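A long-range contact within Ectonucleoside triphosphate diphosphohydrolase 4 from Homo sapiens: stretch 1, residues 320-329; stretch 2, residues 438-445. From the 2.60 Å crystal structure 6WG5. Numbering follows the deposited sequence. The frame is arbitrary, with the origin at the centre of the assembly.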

ATOM      1  N   PRO A 320      19.571  -7.677  22.485  1.00 34.92           N
ATOM      2  CA  PRO A 320      20.207  -6.550  21.786  1.00 29.87           C
ATOM      3  C   PRO A 320      19.229  -5.702  20.996  1.00 35.17           C
ATOM      4  O   PRO A 320      19.588  -4.586  20.596  1.00 36.82           O
ATOM      5  N   CYS A 321      18.015  -6.193  20.763  1.00 35.81           N
ATOM      6  CA  CYS A 321      17.003  -5.478  20.002  1.00 34.25           C
ATOM      7  C   CYS A 321      16.167  -4.540  20.863  1.00 36.40           C
ATOM      8  O   CYS A 321      15.157  -4.015  20.383  1.00 39.88           O
ATOM      9  N   LEU A 322      16.555  -4.323  22.118  1.00 27.32           N
ATOM     10  CA  LEU A 322      15.863  -3.387  22.987  1.00 28.41           C
ATOM     11  C   LEU A 322      16.805  -2.264  23.402  1.00 30.27           C
ATOM     12  O   LEU A 322      18.023  -2.461  23.456  1.00 31.27           O
ATOM     13  N   PRO A 323      16.274  -1.076  23.697  1.00 32.56           N
ATOM     14  CA  PRO A 323      17.138   0.025  24.136  1.00 32.41           C
ATOM     15  C   PRO A 323      17.960  -0.364  25.356  1.00 35.37           C
ATOM     16  O   PRO A 323      17.562  -1.210  26.159  1.00 35.35           O
ATOM     17  N   LEU A 324      19.117   0.277  25.492  1.00 34.44           N
ATOM     18  CA  LEU A 324      20.027  -0.044  26.582  1.00 36.88           C
ATOM     19  C   LEU A 324      19.354   0.164  27.934  1.00 39.40           C
ATOM     20  O   LEU A 324      18.795   1.231  28.209  1.00 38.34           O
ATOM     21  N   ASP A 325      19.409  -0.868  28.776  1.00 41.20           N
ATOM     22  CA  ASP A 325      19.000  -0.850  30.184  1.00 43.60           C
ATOM     23  C   ASP A 325      17.490  -0.852  30.386  1.00 38.23           C
ATOM     24  O   ASP A 325      17.039  -0.736  31.537  1.00 40.16           O
ATOM     25  N   ILE A 326      16.688  -0.978  29.327  1.00 34.60           N
ATOM     26  CA  ILE A 326      15.253  -1.142  29.514  1.00 32.90           C
ATOM     27  C   ILE A 326      14.977  -2.534  30.067  1.00 34.76           C
ATOM     28  O   ILE A 326      15.658  -3.511  29.730  1.00 37.45           O
ATOM     29  N   LYS A 327      13.963  -2.631  30.918  1.00 41.15           N
ATOM     30  CA  LYS A 327      13.533  -3.903  31.480  1.00 44.10           C
ATOM     31  C   LYS A 327      12.166  -4.252  30.905  1.00 45.25           C
ATOM     32  O   LYS A 327      11.204  -3.497  31.076  1.00 49.91           O
ATOM     33  N   ASP A 328      12.097  -5.384  30.209  1.00 38.63           N
ATOM     34  CA  ASP A 328      10.884  -5.862  29.565  1.00 38.91           C
ATOM     35  C   ASP A 328      10.654  -7.302  29.999  1.00 35.33           C
ATOM     36  O   ASP A 328      11.531  -7.942  30.586  1.00 41.70           O
ATOM     37  N   GLU A 329       9.461  -7.819  29.713  1.00 43.81           N
ATOM     38  CA  GLU A 329       9.144  -9.189  30.085  1.00 49.08           C
ATOM     39  C   GLU A 329       8.183  -9.790  29.070  1.00 48.02           C
ATOM     40  O   GLU A 329       7.371  -9.086  28.464  1.00 48.70           O
ATOM     41  N   ARG A 438       6.558   3.365  20.285  1.00 21.06           N
ATOM     42  CA  ARG A 438       7.588   3.730  19.319  1.00 23.26           C
ATOM     43  C   ARG A 438       8.950   3.846  19.993  1.00 25.18           C
ATOM     44  O   ARG A 438       9.959   3.366  19.463  1.00 28.05           O
ATOM     45  N   LEU A 439       8.996   4.480  21.166  1.00 27.11           N
ATOM     46  CA  LEU A 439      10.265   4.667  21.860  1.00 30.80           C
ATOM     47  C   LEU A 439      10.891   3.328  22.234  1.00 30.71           C
ATOM     48  O   LEU A 439      12.118   3.169  22.190  1.00 26.43           O
ATOM     49  N   LYS A 440      10.063   2.349  22.597  1.00 31.94           N
ATOM     50  CA  LYS A 440      10.565   1.072  23.086  1.00 28.36           C
ATOM     51  C   LYS A 440      10.994   0.150  21.951  1.00 29.64           C
ATOM     52  O   LYS A 440      12.018  -0.533  22.059  1.00 34.67           O
ATOM     53  N   TYR A 441      10.235   0.117  20.856  1.00 24.54           N
ATOM     54  CA  TYR A 441      10.457  -0.849  19.787  1.00 23.26           C
ATOM     55  C   TYR A 441      11.103  -0.233  18.551  1.00 22.53           C
ATOM     56  O   TYR A 441      11.211  -0.909  17.522  1.00 24.07           O
ATOM     57  N   GLN A 442      11.543   1.025  18.629  1.00 26.38           N
ATOM     58  CA  GLN A 442      12.248   1.638  17.506  1.00 30.33           C
ATOM     59  C   GLN A 442      13.458   0.810  17.095  1.00 29.14           C
ATOM     60  O   GLN A 442      13.726   0.639  15.901  1.00 27.00           O
ATOM     61  N   CYS A 443      14.211   0.299  18.070  1.00 37.48           N
ATOM     62  CA  CYS A 443      15.450  -0.404  17.756  1.00 38.98           C
ATOM     63  C   CYS A 443      15.180  -1.661  16.947  1.00 31.63           C
ATOM     64  O   CYS A 443      15.730  -1.844  15.856  1.00 28.40           O
ATOM     65  N   PHE A 444      14.339  -2.551  17.475  1.00 22.59           N
ATOM     66  CA  PHE A 444      14.009  -3.761  16.735  1.00 20.97           C
ATOM     67  C   PHE A 444      13.462  -3.418  15.355  1.00 25.08           C
ATOM     68  O   PHE A 444      13.884  -3.994  14.346  1.00 24.57           O
ATOM     69  N   LYS A 445      12.526  -2.467  15.291  1.00 23.12           N
ATOM     70  CA  LYS A 445      11.865  -2.176  14.024  1.00 21.54           C
ATOM     71  C   LYS A 445      12.801  -1.492  13.036  1.00 23.30           C
ATOM     72  O   LYS A 445      12.704  -1.736  11.829  1.00 26.08           O
TER

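This is a modest contact between a loop that runs into a strand and one face of a kinked helix, built from small apolar touches, one salt bridge and one bridging water. No two touching residues are closer than 112 positions in sequence, and the stretches bury 420 Å² between them, both sides summed.

Lys440 is covered most by the other stretch. Its CA-to-CB bond points sideways, but the chain is extended, with all four chi angles t, and its end reaches Asp328. There NZ of Lys440 donates a hydrogen bond to OD1 of Asp328 at 2.7 Å, as part of a salt bridge. Asp328 points toward the helix with chi1 t, which brings its carboxylate to the lysine. The same OD1 also accepts a weak hydrogen bond from the backbone N of Glu329, at 2.9 Å. NZ of Lys440 makes a second, weak hydrogen bond to OH of Tyr441 at 3.3 Å. Tyr441 has chi1 m and points away at CB, yet the end of its ring comes back nearer. Its OH lies 4.0 Å from OD2 of Asp328.

The aliphatic part of Lys440 also packs. CD1 of Ile326 is 3.8 Å from CG of Lys440. Ile326 points toward the helix, and with chi1 and chi2 both t its CD1 reaches the lysine chain. Leu322 (chi1 m, chi2 t) starts away from the helix, but its end comes nearer. Its CD2 sits 4.3 Å from CG of Lys440 and 3.9 Å from O of Lys440.

Pro323 points toward the helix, its ring in the C-gamma exo pucker. Its CD comes to 3.2 Å from O of Lys440, and its CG is 4.0 Å from O of Leu439. The proline thus rests against helix carbonyls. It also opens a type II turn that ends at Ile326, closed by the hydrogen bond from N of Ile326 to O of Pro323 at 3.3 Å.

At the other end of the contact, Cys321 meets Phe444, and their CA atoms are 4.8 Å apart. Cys321 is sideways with chi1 m, and Phe444 is sideways with chi1 t. CB of Cys321 lies 3.7 Å from CD1 of Phe444, at the ring edge and near its plane. SG of Cys321 is 5.2 Å from the centroid of the Phe444 ring, in an oblique approach. Cys443 points toward the loop with chi1 m, and its CB is 3.7 Å from O of Cys321. Both cysteines are bonded covalently elsewhere in the structure.

Water 1 joins the backbones here. It donates to O of Cys321 at 2.5 Å and to O of Lys440 at 2.9 Å, and accepts from N of Phe444 at 2.9 Å. The helix is kinked where the N atoms of Cys443 and Phe444 lack a hydrogen bond to the preceding turn. The water therefore gives N of Phe444 a partner and ties the kink to the loop.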

ATOM      1  CB  PRO A 320      21.213  -7.239  20.859  1.00 32.11           C
ATOM      2  CG  PRO A 320      20.598  -8.568  20.577  1.00 31.42           C
ATOM      3  CD  PRO A 320      19.884  -8.967  21.842  1.00 34.44           C
ATOM      4  CB  CYS A 321      16.092  -6.478  19.289  1.00 36.02           C
ATOM      5  SG  CYS A 321      16.930  -7.449  18.015  1.00 43.05           S
ATOM      6  CB  LEU A 322      15.318  -4.081  24.243  1.00 28.63           C
ATOM      7  CG  LEU A 322      14.046  -4.909  24.055  1.00 29.58           C
ATOM      8  CD1 LEU A 322      13.744  -5.706  25.313  1.00 29.29           C
ATOM      9  CD2 LEU A 322      12.860  -4.021  23.692  1.00 29.36           C
ATOM     10  CB  PRO A 323      16.147   1.147  24.466  1.00 32.02           C
ATOM     11  CG  PRO A 323      14.920   0.816  23.710  1.00 34.82           C
ATOM     12  CD  PRO A 323      14.860  -0.676  23.627  1.00 32.03           C
ATOM     13  CB  LEU A 324      21.282   0.822  26.479  1.00 37.81           C
ATOM     14  CG  LEU A 324      22.345   0.610  27.559  1.00 42.15           C
ATOM     15  CD1 LEU A 324      23.039  -0.733  27.382  1.00 41.71           C
ATOM     16  CD2 LEU A 324      23.352   1.743  27.520  1.00 46.16           C
ATOM     17  CB  ASP A 325      19.584   0.349  30.943  1.00 50.07           C
ATOM     18  CG  ASP A 325      21.077   0.218  31.179  1.00 55.05           C
ATOM     19  OD1 ASP A 325      21.597  -0.917  31.118  1.00 50.60           O
ATOM     20  OD2 ASP A 325      21.730   1.253  31.435  1.00 60.91           O
ATOM     21  CB  ILE A 326      14.482  -0.916  28.200  1.00 36.01           C
ATOM     22  CG1 ILE A 326      12.983  -0.794  28.486  1.00 35.44           C
ATOM     23  CG2 ILE A 326      14.727  -2.067  27.226  1.00 34.03           C
ATOM     24  CD1 ILE A 326      12.143  -0.431  27.272  1.00 33.90           C
ATOM     25  CB  LYS A 327      13.501  -3.838  33.006  1.00 45.18           C
ATOM     26  CG  LYS A 327      14.883  -3.611  33.606  1.00 47.89           C
ATOM     27  CD  LYS A 327      14.850  -3.458  35.115  1.00 53.33           C
ATOM     28  CE  LYS A 327      16.243  -3.167  35.654  1.00 60.13           C
ATOM     29  NZ  LYS A 327      16.305  -3.219  37.141  1.00 63.54           N
ATOM     30  CB  ASP A 328      10.992  -5.756  28.033  1.00 41.59           C
ATOM     31  CG  ASP A 328       9.657  -5.944  27.333  1.00 48.41           C
ATOM     32  OD1 ASP A 328       8.610  -5.654  27.950  1.00 50.16           O
ATOM     33  OD2 ASP A 328       9.657  -6.374  26.157  1.00 49.86           O
ATOM     34  CB  GLU A 329       8.548  -9.258  31.497  1.00 54.85           C
ATOM     35  CG  GLU A 329       7.226  -8.531  31.660  1.00 66.31           C
ATOM     36  CD  GLU A 329       6.848  -8.335  33.117  1.00 75.15           C
ATOM     37  OE1 GLU A 329       7.761  -8.156  33.951  1.00 74.73           O
ATOM     38  OE2 GLU A 329       5.639  -8.362  33.430  1.00 80.75           O
ATOM     39  CB  ARG A 438       7.211   5.045  18.632  1.00 22.97           C
ATOM     40  CG  ARG A 438       8.350   5.743  17.897  1.00 24.70           C
ATOM     41  CD  ARG A 438       8.988   4.853  16.846  1.00 25.81           C
ATOM     42  NE  ARG A 438       7.999   4.249  15.958  1.00 27.94           N
ATOM     43  CZ  ARG A 438       8.285   3.353  15.018  1.00 27.97           C
ATOM     44  NH1 ARG A 438       9.538   2.948  14.832  1.00 26.42           N
ATOM     45  NH2 ARG A 438       7.315   2.855  14.262  1.00 29.03           N
ATOM     46  CB  LEU A 439      10.046   5.523  23.108  1.00 27.88           C
ATOM     47  CG  LEU A 439      11.292   6.165  23.716  1.00 26.09           C
ATOM     48  CD1 LEU A 439      11.736   7.369  22.890  1.00 28.41           C
ATOM     49  CD2 LEU A 439      11.032   6.565  25.158  1.00 26.78           C
ATOM     50  CB  LYS A 440       9.492   0.401  23.941  1.00 26.16           C
ATOM     51  CG  LYS A 440       9.794  -1.024  24.362  1.00 28.46           C
ATOM     52  CD  LYS A 440       8.808  -1.464  25.435  1.00 30.91           C
ATOM     53  CE  LYS A 440       8.949  -2.932  25.793  1.00 34.61           C
ATOM     54  NZ  LYS A 440       7.831  -3.367  26.681  1.00 38.09           N
ATOM     55  CB  TYR A 441       9.133  -1.523  19.416  1.00 20.36           C
ATOM     56  CG  TYR A 441       8.561  -2.338  20.552  1.00 19.93           C
ATOM     57  CD1 TYR A 441       9.152  -3.534  20.936  1.00 30.11           C
ATOM     58  CD2 TYR A 441       7.438  -1.909  21.248  1.00 25.89           C
ATOM     59  CE1 TYR A 441       8.645  -4.281  21.978  1.00 28.51           C
ATOM     60  CE2 TYR A 441       6.919  -2.655  22.295  1.00 26.88           C
ATOM     61  CZ  TYR A 441       7.527  -3.840  22.654  1.00 28.27           C
ATOM     62  OH  TYR A 441       7.024  -4.593  23.693  1.00 32.62           O
ATOM     63  CB  GLN A 442      12.676   3.061  17.873  1.00 28.15           C
ATOM     64  CG  GLN A 442      13.809   3.647  17.018  1.00 26.99           C
ATOM     65  CD  GLN A 442      13.377   3.988  15.604  1.00 26.27           C
ATOM     66  OE1 GLN A 442      12.189   4.138  15.320  1.00 27.49           O
ATOM     67  NE2 GLN A 442      14.347   4.112  14.707  1.00 24.57           N
ATOM     68  CB  CYS A 443      16.202  -0.736  19.040  1.00 46.72           C
ATOM     69  SG  CYS A 443      17.077   0.702  19.595  1.00 61.50           S
ATOM     70  CB  PHE A 444      13.000  -4.605  17.512  1.00 21.24           C
ATOM     71  CG  PHE A 444      12.564  -5.834  16.772  1.00 19.82           C
ATOM     72  CD1 PHE A 444      13.208  -7.041  16.971  1.00 19.04           C
ATOM     73  CD2 PHE A 444      11.530  -5.775  15.854  1.00 22.29           C
ATOM     74  CE1 PHE A 444      12.818  -8.167  16.283  1.00 22.77           C
ATOM     75  CE2 PHE A 444      11.140  -6.897  15.158  1.00 24.38           C
ATOM     76  CZ  PHE A 444      11.786  -8.096  15.372  1.00 21.80           C
ATOM     77  CB  LYS A 445      10.624  -1.325  14.272  1.00 20.84           C
ATOM     78  CG  LYS A 445       9.458  -2.124  14.842  1.00 24.32           C
ATOM     79  CD  LYS A 445       8.493  -1.242  15.605  1.00 22.38           C
ATOM     80  CE  LYS A 445       7.131  -1.212  14.957  1.00 25.22           C
ATOM     81  NZ  LYS A 445       6.238  -0.233  15.635  1.00 30.09           N
TER
HETATM   82  O   HOH W   1      13.252  -2.459  20.205  1.00 34.96           O